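Local coordinates for DUF4276 family protein (PDB 2P62) that is of unknown function but belongs to a Toprim-like family, whose members often handle nucleic acids or phosphate transfer with bound metal ions, at residues A[156-159]-A[160-164]; A[103-106]-A[107-111]. All coordinates share one frame; numbering follows the deposited sequence.

Contact 1: A[156-159]-A[160-164]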
ATOM      1  N   LEU A 156      -4.580 -17.492   1.599  1.00 30.55           N
ATOM      2  CA  LEU A 156      -5.068 -16.543   2.605  1.00 29.22           C
ATOM      3  C   LEU A 156      -6.564 -16.764   2.804  1.00 26.93           C
ATOM      4  O   LEU A 156      -7.075 -16.673   3.915  1.00 25.82           O
ATOM      5  CB  LEU A 156      -4.823 -15.093   2.151  1.00 31.64           C
ATOM      6  CG  LEU A 156      -3.601 -14.300   2.659  1.00 33.98           C
ATOM      7  CD1 LEU A 156      -3.731 -14.071   4.167  1.00 34.41           C
ATOM      8  CD2 LEU A 156      -2.324 -15.033   2.347  1.00 33.79           C
ATOM      9  N   ALA A 157      -7.263 -17.050   1.713  1.00 24.95           N
ATOM     10  CA  ALA A 157      -8.693 -17.302   1.779  1.00 25.24           C
ATOM     11  C   ALA A 157      -8.945 -18.586   2.573  1.00 26.63           C
ATOM     12  O   ALA A 157      -9.944 -18.696   3.286  1.00 25.48           O
ATOM     13  CB  ALA A 157      -9.270 -17.433   0.373  1.00 21.86           C
ATOM     14  N   TYR A 158      -8.034 -19.555   2.455  1.00 26.64           N
ATOM     15  CA  TYR A 158      -8.186 -20.820   3.162  1.00 27.56           C
ATOM     16  C   TYR A 158      -7.970 -20.633   4.660  1.00 26.85           C
ATOM     17  O   TYR A 158      -8.630 -21.276   5.484  1.00 24.83           O
ATOM     18  CB  TYR A 158      -7.220 -21.868   2.594  1.00 29.52           C
ATOM     19  CG  TYR A 158      -7.435 -23.253   3.156  1.00 30.79           C
ATOM     20  CD1 TYR A 158      -6.674 -23.715   4.223  1.00 31.43           C
ATOM     21  CD2 TYR A 158      -8.423 -24.089   2.639  1.00 34.29           C
ATOM     22  CE1 TYR A 158      -6.885 -24.973   4.768  1.00 35.33           C
ATOM     23  CE2 TYR A 158      -8.648 -25.356   3.174  1.00 37.61           C
ATOM     24  CZ  TYR A 158      -7.871 -25.791   4.242  1.00 38.67           C
ATOM     25  OH  TYR A 158      -8.083 -27.039   4.785  1.00 42.29           O
ATOM     26  N   LEU A 159      -7.051 -19.741   5.009  1.00 27.28           N
ATOM     27  CA  LEU A 159      -6.788 -19.450   6.407  1.00 28.99           C
ATOM     28  C   LEU A 159      -8.041 -18.781   6.981  1.00 29.56           C
ATOM     29  O   LEU A 159      -8.448 -19.073   8.104  1.00 30.04           O
ATOM     30  CB  LEU A 159      -5.582 -18.514   6.540  1.00 29.21           C
ATOM     31  CG  LEU A 159      -5.227 -18.054   7.963  1.00 31.86           C
ATOM     32  CD1 LEU A 159      -4.922 -19.253   8.838  1.00 32.27           C
ATOM     33  CD2 LEU A 159      -4.031 -17.117   7.914  1.00 31.25           C
ATOM     34  N   ALA A 160      -8.654 -17.893   6.201  1.00 29.27           N
ATOM     35  CA  ALA A 160      -9.863 -17.200   6.637  1.00 31.29           C
ATOM     36  C   ALA A 160     -10.955 -18.230   6.894  1.00 32.22           C
ATOM     37  O   ALA A 160     -11.714 -18.126   7.859  1.00 33.29           O
ATOM     38  CB  ALA A 160     -10.317 -16.193   5.576  1.00 30.93           C
ATOM     39  N   LYS A 161     -11.028 -19.224   6.020  1.00 33.56           N
ATOM     40  CA  LYS A 161     -12.008 -20.290   6.160  1.00 34.25           C
ATOM     41  C   LYS A 161     -11.808 -21.027   7.488  1.00 33.47           C
ATOM     42  O   LYS A 161     -12.724 -21.107   8.302  1.00 34.41           O
ATOM     43  CB  LYS A 161     -11.884 -21.269   4.988  1.00 34.41           C
ATOM     44  CG  LYS A 161     -12.938 -22.365   4.971  1.00 35.88           C
ATOM     45  CD  LYS A 161     -12.896 -23.110   3.648  1.00 36.73           C
ATOM     46  CE  LYS A 161     -13.996 -24.148   3.541  1.00 36.25           C
ATOM     47  NZ  LYS A 161     -14.019 -24.763   2.186  1.00 36.92           N
ATOM     48  N   LEU A 162     -10.610 -21.554   7.714  1.00 34.48           N
ATOM     49  CA  LEU A 162     -10.335 -22.277   8.954  1.00 35.34           C
ATOM     50  C   LEU A 162     -10.671 -21.450  10.177  1.00 36.64           C
ATOM     51  O   LEU A 162     -11.099 -21.983  11.204  1.00 37.91           O
ATOM     52  CB  LEU A 162      -8.866 -22.683   9.024  1.00 35.84           C
ATOM     53  CG  LEU A 162      -8.355 -23.547   7.866  1.00 35.30           C
ATOM     54  CD1 LEU A 162      -6.958 -24.071   8.213  1.00 35.50           C
ATOM     55  CD2 LEU A 162      -9.306 -24.702   7.620  1.00 33.11           C
ATOM     56  N   ASP A 163     -10.478 -20.140  10.054  1.00 37.07           N
ATOM     57  CA  ASP A 163     -10.738 -19.201  11.138  1.00 36.33           C
ATOM     58  C   ASP A 163     -12.246 -18.956  11.288  1.00 37.24           C
ATOM     59  O   ASP A 163     -12.682 -18.239  12.188  1.00 37.16           O
ATOM     60  CB  ASP A 163     -10.011 -17.885  10.841  1.00 36.01           C
ATOM     61  CG  ASP A 163      -9.824 -17.018  12.073  1.00 34.19           C
ATOM     62  OD1 ASP A 163      -9.454 -15.848  11.902  1.00 33.82           O
ATOM     63  OD2 ASP A 163     -10.028 -17.489  13.208  1.00 37.90           O
ATOM     64  N   GLY A 164     -13.038 -19.550  10.397  1.00 37.85           N
ATOM     65  CA  GLY A 164     -14.479 -19.380  10.457  1.00 38.39           C
ATOM     66  C   GLY A 164     -15.008 -18.063   9.905  1.00 39.78           C
ATOM     67  O   GLY A 164     -16.206 -17.780  10.006  1.00 39.57           O
TER
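Four successive i to i+4 backbone bonds join 156-159 to 160-164, Ala-160 N to Leu-156 O, Lys-161 N to Ala-157 O, Leu-162 N to Tyr-158 O and Asp-163 N to Leu-159 O, each 3.0 Å long; the straightest, Leu-162 N to Tyr-158 O, has an N-H...O angle of 173°. That same pair also meets through its side chains. Tyr-158 carries CG anti to the backbone N (chi1 -173°), which directs the ring along the helix toward Leu-162. There the isobutyl group lies obliquely against the ring, with Leu-162 CD1 3.6 Å from Tyr-158 CE1 and Leu-162 CD2 3.8 Å from Tyr-158 CZ, while Leu-162 CG sits 3.3 Å from Tyr-158 O. The phenol oxygen is hydrogen-bonded to Glu-229 at the end of helix 220-229. With an alanine in place of Tyr-158, the Leu-162 methyls would probably lose their aromatic neighbour and Glu-229 its hydroxyl partner. On another side of the helix Leu-159 packs on Phe-226, Tyr-211 and Met-215. Asp-163 OD1 completes this side with a salt bridge to Arg-218 and a hydrogen bond to Tyr-211, so one carboxylate oxygen serves two partners. Lys-161 runs fully extended to give its NZ to the backbone oxygen of Asn-142. The last turn closes with Gly-164 N bonded to Lys-161 O at 2.6 Å. Gly-164 is also the N-cap of helix 165-168. Its positive phi (78°), a conformation that favours glycine, together with two bonds back into the last turn, makes this a Schellman motif that ends helix 152-162.

Contact 2: A[103-106]-A[107-111]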
ATOM      1  N   ASP A 103       4.808 -23.944 -15.117  1.00 31.10           N
ATOM      2  CA  ASP A 103       5.284 -24.501 -13.860  1.00 30.04           C
ATOM      3  C   ASP A 103       6.503 -23.716 -13.368  1.00 27.44           C
ATOM      4  O   ASP A 103       7.444 -23.457 -14.120  1.00 29.21           O
ATOM      5  CB  ASP A 103       5.597 -25.990 -14.055  1.00 27.84           C
ATOM      6  CG  ASP A 103       5.939 -26.689 -12.762  1.00 29.79           C
ATOM      7  OD1 ASP A 103       7.034 -26.429 -12.227  1.00 34.22           O
ATOM      8  OD2 ASP A 103       5.118 -27.496 -12.270  1.00 28.37           O
ATOM      9  N   VAL A 104       6.477 -23.325 -12.103  1.00 25.36           N
ATOM     10  CA  VAL A 104       7.572 -22.545 -11.545  1.00 26.00           C
ATOM     11  C   VAL A 104       8.939 -23.224 -11.703  1.00 26.84           C
ATOM     12  O   VAL A 104       9.955 -22.546 -11.894  1.00 27.42           O
ATOM     13  CB  VAL A 104       7.303 -22.218 -10.057  1.00 24.32           C
ATOM     14  CG1 VAL A 104       7.262 -23.497  -9.236  1.00 24.24           C
ATOM     15  CG2 VAL A 104       8.346 -21.250  -9.536  1.00 21.86           C
ATOM     16  N   PHE A 105       8.971 -24.552 -11.638  1.00 26.85           N
ATOM     17  CA  PHE A 105      10.236 -25.264 -11.796  1.00 26.91           C
ATOM     18  C   PHE A 105      10.832 -24.992 -13.183  1.00 26.76           C
ATOM     19  O   PHE A 105      12.010 -24.651 -13.307  1.00 28.99           O
ATOM     20  CB  PHE A 105      10.047 -26.771 -11.585  1.00 24.14           C
ATOM     21  CG  PHE A 105      11.338 -27.539 -11.566  1.00 23.17           C
ATOM     22  CD1 PHE A 105      11.942 -27.947 -12.758  1.00 21.49           C
ATOM     23  CD2 PHE A 105      11.985 -27.803 -10.360  1.00 20.77           C
ATOM     24  CE1 PHE A 105      13.177 -28.608 -12.752  1.00 18.91           C
ATOM     25  CE2 PHE A 105      13.220 -28.461 -10.343  1.00 18.41           C
ATOM     26  CZ  PHE A 105      13.818 -28.864 -11.547  1.00 17.54           C
ATOM     27  N   GLU A 106      10.020 -25.142 -14.224  1.00 26.61           N
ATOM     28  CA  GLU A 106      10.488 -24.874 -15.582  1.00 26.92           C
ATOM     29  C   GLU A 106      10.863 -23.383 -15.726  1.00 27.01           C
ATOM     30  O   GLU A 106      11.870 -23.041 -16.349  1.00 23.65           O
ATOM     31  CB  GLU A 106       9.400 -25.249 -16.598  1.00 25.30           C
ATOM     32  CG  GLU A 106       9.162 -26.752 -16.741  1.00 29.09           C
ATOM     33  CD  GLU A 106       7.904 -27.078 -17.546  1.00 34.54           C
ATOM     34  OE1 GLU A 106       7.697 -26.431 -18.603  1.00 37.20           O
ATOM     35  OE2 GLU A 106       7.127 -27.978 -17.133  1.00 29.29           O
ATOM     36  N   TRP A 107      10.059 -22.503 -15.130  1.00 26.10           N
ATOM     37  CA  TRP A 107      10.315 -21.068 -15.194  1.00 27.52           C
ATOM     38  C   TRP A 107      11.729 -20.745 -14.686  1.00 28.51           C
ATOM     39  O   TRP A 107      12.525 -20.088 -15.367  1.00 28.79           O
ATOM     40  CB  TRP A 107       9.244 -20.331 -14.380  1.00 29.58           C
ATOM     41  CG  TRP A 107       9.344 -18.834 -14.404  1.00 30.61           C
ATOM     42  CD1 TRP A 107       9.426 -18.028 -15.504  1.00 30.23           C
ATOM     43  CD2 TRP A 107       9.387 -17.963 -13.263  1.00 29.74           C
ATOM     44  NE1 TRP A 107       9.521 -16.707 -15.116  1.00 30.75           N
ATOM     45  CE2 TRP A 107       9.499 -16.641 -13.749  1.00 28.91           C
ATOM     46  CE3 TRP A 107       9.338 -18.175 -11.877  1.00 28.94           C
ATOM     47  CZ2 TRP A 107       9.571 -15.531 -12.897  1.00 31.40           C
ATOM     48  CZ3 TRP A 107       9.408 -17.068 -11.025  1.00 32.08           C
ATOM     49  CH2 TRP A 107       9.523 -15.763 -11.542  1.00 30.35           C
ATOM     50  N   VAL A 108      12.058 -21.232 -13.497  1.00 28.03           N
ATOM     51  CA  VAL A 108      13.376 -20.989 -12.938  1.00 26.32           C
ATOM     52  C   VAL A 108      14.466 -21.655 -13.781  1.00 26.00           C
ATOM     53  O   VAL A 108      15.473 -21.034 -14.115  1.00 23.77           O
ATOM     54  CB  VAL A 108      13.446 -21.510 -11.490  1.00 25.15           C
ATOM     55  CG1 VAL A 108      14.864 -21.350 -10.929  1.00 25.02           C
ATOM     56  CG2 VAL A 108      12.447 -20.747 -10.638  1.00 22.31           C
ATOM     57  N   LEU A 109      14.249 -22.920 -14.125  1.00 25.26           N
ATOM     58  CA  LEU A 109      15.206 -23.675 -14.921  1.00 27.22           C
ATOM     59  C   LEU A 109      15.599 -22.949 -16.214  1.00 27.68           C
ATOM     60  O   LEU A 109      16.762 -22.999 -16.641  1.00 25.52           O
ATOM     61  CB  LEU A 109      14.630 -25.055 -15.253  1.00 29.21           C
ATOM     62  CG  LEU A 109      15.653 -26.028 -15.843  1.00 30.35           C
ATOM     63  CD1 LEU A 109      16.691 -26.384 -14.777  1.00 29.97           C
ATOM     64  CD2 LEU A 109      14.957 -27.272 -16.340  1.00 31.73           C
ATOM     65  N   SER A 110      14.628 -22.282 -16.836  1.00 27.18           N
ATOM     66  CA  SER A 110      14.860 -21.541 -18.078  1.00 28.45           C
ATOM     67  C   SER A 110      15.796 -20.344 -17.879  1.00 29.27           C
ATOM     68  O   SER A 110      16.240 -19.738 -18.852  1.00 29.50           O
ATOM     69  CB  SER A 110      13.533 -21.036 -18.661  1.00 27.81           C
ATOM     70  OG  SER A 110      13.086 -19.861 -17.976  1.00 30.05           O
ATOM     71  N   PHE A 111      16.085 -20.001 -16.625  1.00 30.50           N
ATOM     72  CA  PHE A 111      16.983 -18.888 -16.313  1.00 33.61           C
ATOM     73  C   PHE A 111      18.423 -19.366 -16.162  1.00 35.28           C
ATOM     74  O   PHE A 111      19.353 -18.566 -16.210  1.00 36.32           O
ATOM     75  CB  PHE A 111      16.555 -18.200 -15.005  1.00 33.92           C
ATOM     76  CG  PHE A 111      15.192 -17.578 -15.064  1.00 33.76           C
ATOM     77  CD1 PHE A 111      14.383 -17.535 -13.936  1.00 33.64           C
ATOM     78  CD2 PHE A 111      14.703 -17.068 -16.259  1.00 35.12           C
ATOM     79  CE1 PHE A 111      13.106 -17.003 -14.000  1.00 33.38           C
ATOM     80  CE2 PHE A 111      13.426 -16.532 -16.336  1.00 35.49           C
ATOM     81  CZ  PHE A 111      12.626 -16.501 -15.204  1.00 34.74           C
TER
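Both Val-104 CG2 and Trp-107 CG stand anti to their backbone N atoms (the tryptophan at chi1 -177°), and these settings bring the valine methyl to the edge of the indole, near its plane, with Val-104 CG2 4.0 Å from Trp-107 CE3. The same methyl lies 4.3 Å from Val-108 CG2, one turn further on, a looser apolar contact. Elsewhere round the helix, Phe-105 CE1 meets Leu-109 CD2 at 4.2 Å, the methyl approaching the ring obliquely. The backbone that carries them is regular helix: Trp-107, Val-108, Leu-109 and Ser-110 donate in turn to the carbonyl oxygens of Asp-103, Val-104, Phe-105 and Glu-106.

Asp-103 is the N-cap, and its OD1 accepts from Phe-105 N at 2.8 Å, on the anti side of the carboxylate and 18° out of its plane; the negative charge placed here probably interacts favourably with the helix dipole. Further on, Ser-110 OG gives its proton to Trp-107 O over 2.7 Å. That carbonyl oxygen also lies 3.3 Å above the centre of the Phe-111 ring, while Phe-111 CE1 in turn is 3.6 Å above the indole plane of Trp-107, toward its rim. The ring of Phe-111 is thus held close to both the backbone and the side chain of Trp-107.

Arg-96 and Lys-68 make cation-pi contacts with the indole. This short helix packs against the sheet: Val-104, Phe-105 and Val-108 pack on Pro-133 of strand 129-136, Trp-107 and Val-108 on Val-94 of strand 89-97, and Phe-105 with Leu-109 on Ile-124 of strand 123-126, while Phe-111 reaches helix 71-84.

From the N terminus, the chain first builds most of the central sheet and, after strand 89-97, forms contact 2 in helix 104-109. Strands 118-120, 123-126 and 129-136 follow and extend the sheet to its edge at 118-120, before the chain enters the helical part at 152-162, where contact 1 lies. Each contact is local, closing successive helical turns rather than a long loop, and the two stand in series, neither nested nor crossed. The centres of contact 1 and contact 2 are about 30 Å apart; their nearest atoms are about 17 Å apart and do not touch. Contact 2 joins its helix to the sheet and to helix 71-84; contact 1 ties helix 152-162 to helices 204-218 and 220-229.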